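Local coordinates for protein N-(5'-phosphoribosyl)anthranilate isomerase (Pyrococcus furiosus, PDB 4AAJ) that catalyses the isomerisation of N-(5-phospho-beta-D-ribosyl)anthranilate to 1-(2-carboxyphenylamino)-1-deoxy-D-ribulose 5-phosphate, the third step of tryptophan biosynthesis from chorismate, at residues C26-L31 against E35-H40; R137-I142 against R172-I177. All coordinates share one frame; numbering follows the deposited sequence.

How the contacts relate
The chain folds as a TIM barrel, eight parallel strands closed into a ring with helices outside. Contact 1 comes first, near the N terminus. It closes a very short span, three helical residues, and folds the segment after strand 22-25 onto helix 31-38, within the first beta-alpha unit. Contact 2 opens much later. It closes a loop of 29 residues that takes in strand 149-153 and most of helix 165-173, and ties helix 131-144 to the end of helix 165-173 and the turn into strand 176-179. The two contacts follow in series, neither nesting nor crossing. They lie on opposite sides of the chain's centre. The centres of contact 1 and contact 2 are about 28 Å apart, and the two do not touch.

Contact 1 (C26-L31 against E35-H40); sequences CGIKSL and EIVEKH. With SO4 (sulfate ion), chain D.
Ile28 and Val37 each turn a methyl toward the other: Ile28 CG2 and Val37 CG1 both stand opposite their carbonyl carbons, beside the backbone N. In Ile28 this leaves CG1 between N and the carbonyl carbon (chi1 64°). In Val37 chi1 is -54°. The two side chains reach toward each other tip to tip, with Ile28 CG2 4.0 Å from Val37 CG1. Both are buried, and Thr44 of strand 43-47 touches both. Ile64 of helix 58-67 also packs on Ile28.

Further along, the backbones are joined within helix 31-38. Glu35 N donates to Leu31 O at 3.1 Å, a fairly straight bond (157° at the hydrogen) and an i to i+4 bond in the first turns of the helix. The extended side chain of Glu35 passes beside the same carbonyl, its CG 3.6 Å from Leu31 O. This is an aliphatic approach, not a second hydrogen bond.

Ser30 is the N-cap of the helix, and its OG accepts from the backbone N of Glu33. A sulfate, probably from the crystallisation liquor, sits at this end. Leu31 N donates to its oxygen O1 at 3.0 Å. Ser30 CB lies 3.3 Å from sulfate O3. Glu32 N and Lys60 NZ also hold the ion.

The contact lies where the loop from strand 22-25 enters helix 31-38 of the TIM barrel. It combines a small apolar touch between the barrel strands and the outer helices with a polar helix start. Two successive backbone N-H groups and a lysine grip the anion. The positive end of the helix dipole would probably add to their pull. Together Ser30 OG and the sulfate occupy three N-H groups of the first turn, which have no preceding helical carbonyl to bond.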
# COMPACT_ATOMS: atom_id res chain seq x y z
N CYS A 26 -5.99 2.55 2.63
CA CYS A 26 -5.25 1.72 3.58
C CYS A 26 -5.63 1.98 5.04
O CYS A 26 -6.13 3.05 5.37
CB CYS A 26 -3.73 1.94 3.42
SG CYS A 26 -2.79 0.58 4.14
N GLY A 27 -5.40 0.98 5.88
CA GLY A 27 -5.51 1.13 7.33
C GLY A 27 -6.92 1.21 7.85
O GLY A 27 -7.24 2.10 8.65
N ILE A 28 -7.79 0.32 7.39
CA ILE A 28 -9.14 0.22 7.98
C ILE A 28 -9.14 -0.68 9.21
O ILE A 28 -8.33 -1.62 9.33
CB ILE A 28 -10.22 -0.20 6.94
CG1 ILE A 28 -9.95 -1.61 6.41
CG2 ILE A 28 -10.34 0.85 5.84
CD1 ILE A 28 -11.12 -2.19 5.62
N LYS A 29 -10.05 -0.39 10.15
CA LYS A 29 -10.06 -1.07 11.43
C LYS A 29 -11.37 -1.79 11.76
O LYS A 29 -11.46 -2.49 12.76
CB LYS A 29 -9.72 -0.10 12.56
CG LYS A 29 -8.36 0.57 12.42
CD LYS A 29 -8.04 1.46 13.61
CE LYS A 29 -7.62 0.63 14.81
NZ LYS A 29 -6.99 1.48 15.85
N SER A 30 -12.38 -1.63 10.90
CA SER A 30 -13.69 -2.21 11.17
C SER A 30 -14.38 -2.67 9.89
O SER A 30 -14.10 -2.16 8.80
CB SER A 30 -14.58 -1.17 11.85
OG SER A 30 -14.72 -0.02 11.03
N LEU A 31 -15.30 -3.61 10.05
CA LEU A 31 -16.22 -3.97 8.97
C LEU A 31 -17.01 -2.77 8.45
O LEU A 31 -17.33 -2.69 7.26
CB LEU A 31 -17.15 -5.11 9.41
CG LEU A 31 -16.47 -6.45 9.72
CD1 LEU A 31 -17.35 -7.35 10.59
CD2 LEU A 31 -16.07 -7.18 8.45
N GLU A 35 -17.08 -1.46 4.47
CA GLU A 35 -18.25 -1.14 3.64
C GLU A 35 -18.10 0.20 2.91
O GLU A 35 -18.43 0.30 1.74
CB GLU A 35 -19.52 -1.18 4.48
CG GLU A 35 -19.96 -2.61 4.79
CD GLU A 35 -20.96 -2.72 5.92
OE1 GLU A 35 -21.30 -1.68 6.53
OE2 GLU A 35 -21.40 -3.85 6.20
N ILE A 36 -17.60 1.20 3.62
CA ILE A 36 -17.32 2.52 3.05
C ILE A 36 -16.32 2.45 1.89
O ILE A 36 -16.59 2.97 0.80
CB ILE A 36 -16.82 3.49 4.15
CG1 ILE A 36 -17.87 3.61 5.28
CG2 ILE A 36 -16.52 4.86 3.57
CD1 ILE A 36 -17.34 4.20 6.58
N VAL A 37 -15.17 1.79 2.11
CA VAL A 37 -14.12 1.72 1.08
C VAL A 37 -14.49 0.79 -0.08
O VAL A 37 -14.15 1.07 -1.23
CB VAL A 37 -12.71 1.38 1.68
CG1 VAL A 37 -12.36 2.36 2.79
CG2 VAL A 37 -12.63 -0.05 2.20
N GLU A 38 -15.20 -0.29 0.23
CA GLU A 38 -15.70 -1.24 -0.78
C GLU A 38 -16.55 -0.60 -1.86
O GLU A 38 -16.66 -1.15 -2.95
CB GLU A 38 -16.55 -2.30 -0.11
CG GLU A 38 -15.86 -3.61 0.16
CD GLU A 38 -16.79 -4.61 0.79
OE1 GLU A 38 -17.82 -4.18 1.37
OE2 GLU A 38 -16.50 -5.81 0.71
N LYS A 39 -17.17 0.53 -1.54
CA LYS A 39 -18.06 1.22 -2.49
C LYS A 39 -17.32 1.78 -3.71
O LYS A 39 -17.84 1.72 -4.82
CB LYS A 39 -18.85 2.34 -1.80
CG LYS A 39 -19.97 1.84 -0.90
CD LYS A 39 -21.06 2.89 -0.72
CE LYS A 39 -22.20 2.36 0.13
NZ LYS A 39 -21.82 2.14 1.56
N HIS A 40 -16.11 2.30 -3.49
CA HIS A 40 -15.38 3.01 -4.55
C HIS A 40 -13.94 2.58 -4.79
O HIS A 40 -13.43 2.74 -5.89
CB HIS A 40 -15.44 4.52 -4.32
CG HIS A 40 -16.84 5.09 -4.33
ND1 HIS A 40 -17.65 5.01 -5.41
CD2 HIS A 40 -17.56 5.77 -3.35
CE1 HIS A 40 -18.83 5.60 -5.13
NE2 HIS A 40 -18.77 6.07 -3.87
S SO4 D . -17.41 -3.36 13.10
O1 SO4 D . -16.35 -4.36 12.79
O2 SO4 D . -18.68 -4.08 13.30
O3 SO4 D . -17.59 -2.39 12.00
O4 SO4 D . -17.02 -2.64 14.33

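Contact 2 (R137-I142 against R172-I177)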
# COMPACT_ATOMS: atom_id res chain seq x y z
N ARG A 137 19.07 3.94 -8.40
CA ARG A 137 19.49 3.21 -7.19
C ARG A 137 18.33 2.41 -6.57
O ARG A 137 18.49 1.25 -6.20
CB ARG A 137 20.04 4.17 -6.15
CG ARG A 137 20.59 3.47 -4.92
CD ARG A 137 20.32 4.26 -3.66
NE ARG A 137 19.98 3.37 -2.55
CZ ARG A 137 19.87 3.73 -1.27
NH1 ARG A 137 20.07 5.00 -0.91
NH2 ARG A 137 19.56 2.83 -0.35
N LEU A 138 17.17 3.06 -6.43
CA LEU A 138 16.00 2.37 -5.89
C LEU A 138 15.56 1.24 -6.83
O LEU A 138 15.12 0.19 -6.36
CB LEU A 138 14.85 3.35 -5.65
CG LEU A 138 13.65 2.88 -4.81
CD1 LEU A 138 14.02 2.73 -3.34
CD2 LEU A 138 12.53 3.89 -4.97
N LEU A 139 15.70 1.45 -8.14
CA LEU A 139 15.36 0.44 -9.14
C LEU A 139 16.19 -0.85 -9.04
O LEU A 139 15.65 -1.94 -9.22
CB LEU A 139 15.41 1.01 -10.56
CG LEU A 139 14.24 1.90 -10.99
CD1 LEU A 139 14.63 2.72 -12.22
CD2 LEU A 139 12.97 1.11 -11.27
N SER A 140 17.48 -0.73 -8.74
CA SER A 140 18.31 -1.92 -8.50
C SER A 140 17.95 -2.58 -7.17
O SER A 140 18.04 -3.79 -7.03
CB SER A 140 19.80 -1.60 -8.57
OG SER A 140 20.14 -0.54 -7.69
N GLU A 141 17.55 -1.75 -6.21
CA GLU A 141 17.07 -2.22 -4.90
C GLU A 141 15.76 -3.01 -5.07
O GLU A 141 15.56 -4.03 -4.41
CB GLU A 141 16.86 -1.00 -3.99
CG GLU A 141 16.64 -1.29 -2.51
CD GLU A 141 16.40 -0.01 -1.73
OE1 GLU A 141 17.08 1.01 -2.00
OE2 GLU A 141 15.51 -0.01 -0.84
N ILE A 142 14.91 -2.54 -5.98
CA ILE A 142 13.63 -3.17 -6.34
C ILE A 142 13.84 -4.51 -7.08
O ILE A 142 13.22 -5.52 -6.73
CB ILE A 142 12.74 -2.19 -7.14
CG1 ILE A 142 12.20 -1.09 -6.22
CG2 ILE A 142 11.60 -2.91 -7.86
CD1 ILE A 142 11.66 0.13 -6.93
N ARG A 172 8.05 5.61 -14.23
CA ARG A 172 8.26 5.47 -15.67
C ARG A 172 8.85 4.12 -16.07
O ARG A 172 8.53 3.59 -17.14
CB ARG A 172 9.13 6.62 -16.21
CG ARG A 172 8.36 7.92 -16.42
CD ARG A 172 9.25 8.97 -17.06
NE ARG A 172 9.54 8.65 -18.46
CZ ARG A 172 10.61 9.09 -19.13
NH1 ARG A 172 11.50 9.87 -18.53
NH2 ARG A 172 10.78 8.74 -20.40
N LYS A 173 9.68 3.56 -15.20
CA LYS A 173 10.35 2.29 -15.46
C LYS A 173 9.50 1.07 -15.06
O LYS A 173 9.53 0.05 -15.73
CB LYS A 173 11.71 2.23 -14.77
CG LYS A 173 12.80 3.06 -15.43
CD LYS A 173 13.69 2.20 -16.32
CE LYS A 173 14.79 3.03 -16.97
NZ LYS A 173 15.56 2.24 -17.97
N ILE A 174 8.77 1.19 -13.94
CA ILE A 174 8.04 0.04 -13.39
C ILE A 174 6.66 0.46 -12.84
O ILE A 174 6.49 1.61 -12.47
CB ILE A 174 8.85 -0.68 -12.28
CG1 ILE A 174 9.17 0.28 -11.14
CG2 ILE A 174 10.14 -1.27 -12.83
CD1 ILE A 174 9.54 -0.41 -9.85
N PRO A 175 5.68 -0.47 -12.81
CA PRO A 175 4.41 -0.10 -12.18
C PRO A 175 4.65 0.17 -10.70
O PRO A 175 5.30 -0.63 -10.04
CB PRO A 175 3.56 -1.38 -12.32
CG PRO A 175 4.22 -2.17 -13.40
CD PRO A 175 5.68 -1.89 -13.23
N VAL A 176 4.16 1.30 -10.21
CA VAL A 176 4.24 1.62 -8.78
C VAL A 176 2.93 2.17 -8.24
O VAL A 176 2.16 2.80 -8.97
CB VAL A 176 5.37 2.62 -8.42
CG1 VAL A 176 6.73 2.14 -8.88
CG2 VAL A 176 5.07 4.00 -8.97
N ILE A 177 2.70 1.95 -6.95
CA ILE A 177 1.66 2.65 -6.21
C ILE A 177 2.38 3.67 -5.36
O ILE A 177 3.37 3.33 -4.73
CB ILE A 177 0.88 1.66 -5.28
CG1 ILE A 177 0.37 0.45 -6.07
CG2 ILE A 177 -0.23 2.36 -4.52
CD1 ILE A 177 -0.62 0.78 -7.16
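Leu139, on helix 131-144, lies against Lys173 at the end of helix 165-173 and Ile174 just after it. Its CG points opposite the carbonyl carbon (chi1 -76°), and the two methyls divide the work. CD1 meets Lys173 CG at 3.7 Å, where the two side chains cross at about a right angle. CD2 lies 3.9 Å from Ile174 CG1, and here the side chains slide past each other in opposite directions.

Lys173 starts toward the leucine but bends at its second torsion (chi2 -98°), which carries its end away. Only its CB and CG serve the contact. With chi1 at 59°, Ile174 CG1 sits between the backbone N and the carbonyl carbon, which sends CD1 toward Ile142. The two isoleucines meet tip to tip, Ile174 CD1 lying 3.6 Å from Ile142 CD1 and 3.8 Å from Ile142 CG2. An alanine in place of Leu139 would lack CG and both methyls and is likely to open a gap beside Lys173 CB and CG and Ile174 CG1. No hydrogen bond joins the segments.

The contact is a surface seam between helix 131-144 and the end of the neighbouring helix 165-173 with the turn that follows. Val170 of helix 165-173 touches both Leu139 and Ile142. Beneath, Val150 of strand 149-153 touches Ile142 and Ile174, and Phe122 of strand 117-123 touches Ile142.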